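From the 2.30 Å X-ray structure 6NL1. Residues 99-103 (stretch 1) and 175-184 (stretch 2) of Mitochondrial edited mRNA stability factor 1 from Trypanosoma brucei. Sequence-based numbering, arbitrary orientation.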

# COMPACT_ATOMS: atom_id res chain seq x y z
N SER A 99 3.15 29.50 -6.92
CA SER A 99 4.25 28.61 -7.28
C SER A 99 4.23 28.25 -8.77
O SER A 99 3.24 28.48 -9.45
CB SER A 99 4.19 27.33 -6.45
OG SER A 99 3.12 26.51 -6.89
N PHE A 100 5.32 27.67 -9.26
CA PHE A 100 5.38 27.21 -10.65
C PHE A 100 4.57 25.94 -10.85
O PHE A 100 4.49 25.09 -9.96
CB PHE A 100 6.83 26.99 -11.09
CG PHE A 100 7.66 28.23 -11.08
CD1 PHE A 100 7.62 29.11 -12.15
CD2 PHE A 100 8.44 28.55 -9.98
CE1 PHE A 100 8.37 30.27 -12.14
CE2 PHE A 100 9.19 29.71 -9.96
CZ PHE A 100 9.16 30.57 -11.04
N VAL A 101 3.98 25.80 -12.03
CA VAL A 101 3.16 24.64 -12.35
C VAL A 101 3.64 23.95 -13.61
O VAL A 101 3.78 24.58 -14.65
CB VAL A 101 1.68 25.03 -12.56
CG1 VAL A 101 0.81 23.77 -12.52
CG2 VAL A 101 1.25 26.03 -11.50
N TYR A 102 3.87 22.65 -13.52
CA TYR A 102 4.21 21.86 -14.69
C TYR A 102 3.27 20.67 -14.82
O TYR A 102 2.69 20.19 -13.85
CB TYR A 102 5.64 21.35 -14.61
CG TYR A 102 6.70 22.40 -14.82
CD1 TYR A 102 6.99 23.34 -13.82
CD2 TYR A 102 7.44 22.45 -15.99
CE1 TYR A 102 7.97 24.29 -14.00
CE2 TYR A 102 8.43 23.39 -16.18
CZ TYR A 102 8.69 24.31 -15.19
OH TYR A 102 9.67 25.25 -15.38
N LYS A 103 3.14 20.19 -16.05
CA LYS A 103 2.25 19.09 -16.37
C LYS A 103 3.02 17.93 -16.99
O LYS A 103 3.95 18.13 -17.77
CB LYS A 103 1.20 19.59 -17.36
CG LYS A 103 0.19 18.58 -17.77
CD LYS A 103 -0.78 19.20 -18.77
CE LYS A 103 -0.10 19.45 -20.10
NZ LYS A 103 -1.08 19.58 -21.20
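Stretch 2 175-184: YLFGSERGIF

Stretch 2 meets stretch 1 first as a strand and then as a helix. Its residues 175-178 run antiparallel to strand 100-103, with a signed crossing angle of 161° and a closest axial approach of 4.7 Å. F100 pairs with G178 and Y102 with L176 through two hydrogen bonds each: F100 N to G178 O at 3.0 Å and G178 N to F100 O at 3.1 Å, then Y102 N to L176 O at 2.9 Å and L176 N to Y102 O at 2.8 Å. Between them V101 faces F177, and beyond them K103 faces Y175, in non-hydrogen-bonded pairs. There the backbones draw close enough for CA-H...O contacts, such as F177 CA to F100 O at 3.3 Å.

After G178 the chain turns at S179, whose OG accepts from G182 N (2.9 Å) and caps the helix that starts at E180. This helix runs at 28° to strand 100-103, its axis 9.2 Å away at the nearest, and the space between is filled by side chains on the sheet face that carries F100 and Y102. I183 points toward the strand and is the bump that fits between the two aromatic residues: its CD1 lies 4.1 Å from F100 CB and 3.3 Å from Y102 CD1, while its CG2 sits over the Y102 ring, 4.1 Å from the centroid. The CA-to-CB bond of E180 points sideways to the strand, but the end of the side chain comes nearer and lies across one face of the F100 ring, with E180 CG 3.5 Å from the ring centroid, and reaches the edge of the Y102 ring, where Y102 OH donates to E180 OE1 at 2.7 Å.

The face bearing V101 and K103 is packed by strand residues instead. V101 CG1 packs against F177 CE1 at 3.6 Å, with Y175 CD1 more loosely placed at 4.5 Å, whereas the end of K103 leads away. In all, 610 Å² is buried.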

# COMPACT_ATOMS: atom_id res chain seq x y z
N TYR A 175 0.16 16.86 -12.34
CA TYR A 175 0.57 18.24 -12.14
C TYR A 175 1.59 18.35 -11.02
O TYR A 175 1.47 17.69 -9.99
CB TYR A 175 -0.62 19.13 -11.82
CG TYR A 175 -1.67 19.21 -12.89
CD1 TYR A 175 -1.70 20.27 -13.79
CD2 TYR A 175 -2.64 18.22 -13.02
CE1 TYR A 175 -2.66 20.34 -14.77
CE2 TYR A 175 -3.59 18.28 -13.98
CZ TYR A 175 -3.61 19.33 -14.86
OH TYR A 175 -4.58 19.37 -15.82
N LEU A 176 2.59 19.21 -11.22
CA LEU A 176 3.59 19.47 -10.20
C LEU A 176 3.55 20.95 -9.83
O LEU A 176 3.58 21.81 -10.71
CB LEU A 176 5.00 19.11 -10.70
CG LEU A 176 5.29 17.75 -11.37
CD1 LEU A 176 6.77 17.65 -11.67
CD2 LEU A 176 4.85 16.59 -10.53
N PHE A 177 3.48 21.22 -8.53
CA PHE A 177 3.50 22.58 -8.00
C PHE A 177 4.69 22.75 -7.07
O PHE A 177 4.83 22.02 -6.09
CB PHE A 177 2.23 22.87 -7.20
CG PHE A 177 0.96 22.60 -7.94
CD1 PHE A 177 0.33 23.62 -8.63
CD2 PHE A 177 0.41 21.33 -7.95
CE1 PHE A 177 -0.85 23.37 -9.32
CE2 PHE A 177 -0.77 21.07 -8.64
CZ PHE A 177 -1.40 22.10 -9.32
N GLY A 178 5.56 23.70 -7.38
CA GLY A 178 6.68 23.98 -6.51
C GLY A 178 7.58 25.05 -7.08
O GLY A 178 7.18 25.74 -8.01
N SER A 179 8.78 25.18 -6.51
CA SER A 179 9.78 26.09 -7.05
C SER A 179 10.43 25.49 -8.29
O SER A 179 10.34 24.27 -8.52
CB SER A 179 10.85 26.36 -5.99
OG SER A 179 11.60 25.19 -5.74
N GLU A 180 11.10 26.31 -9.09
CA GLU A 180 11.81 25.83 -10.28
C GLU A 180 12.85 24.77 -9.91
O GLU A 180 13.01 23.76 -10.60
CB GLU A 180 12.51 26.98 -11.00
CG GLU A 180 11.58 28.04 -11.58
CD GLU A 180 11.09 27.70 -12.98
OE1 GLU A 180 10.95 26.50 -13.30
OE2 GLU A 180 10.86 28.65 -13.77
N ARG A 181 13.55 25.02 -8.81
CA ARG A 181 14.59 24.11 -8.33
C ARG A 181 13.99 22.82 -7.78
O ARG A 181 14.49 21.73 -8.05
CB ARG A 181 15.43 24.80 -7.25
CG ARG A 181 16.60 23.97 -6.75
CD ARG A 181 17.41 24.74 -5.71
NE ARG A 181 17.66 26.12 -6.14
CZ ARG A 181 18.39 26.99 -5.45
NH1 ARG A 181 18.94 26.65 -4.30
NH2 ARG A 181 18.56 28.22 -5.93
N GLY A 182 12.93 22.96 -6.98
CA GLY A 182 12.22 21.79 -6.48
C GLY A 182 11.71 20.93 -7.63
O GLY A 182 11.86 19.72 -7.62
N ILE A 183 11.13 21.58 -8.63
CA ILE A 183 10.59 20.86 -9.78
C ILE A 183 11.69 20.18 -10.59
O ILE A 183 11.54 19.04 -11.03
CB ILE A 183 9.70 21.77 -10.66
CG1 ILE A 183 8.31 21.88 -10.01
CG2 ILE A 183 9.56 21.21 -12.07
CD1 ILE A 183 7.45 22.96 -10.57
N PHE A 184 12.82 20.87 -10.74
CA PHE A 184 13.99 20.26 -11.37
C PHE A 184 14.41 19.00 -10.62
O PHE A 184 14.69 17.97 -11.23
CB PHE A 184 15.16 21.25 -11.41
CG PHE A 184 16.43 20.66 -11.96
CD1 PHE A 184 16.70 20.69 -13.32
CD2 PHE A 184 17.35 20.05 -11.12
CE1 PHE A 184 17.86 20.14 -13.83
CE2 PHE A 184 18.51 19.49 -11.62
CZ PHE A 184 18.76 19.53 -12.97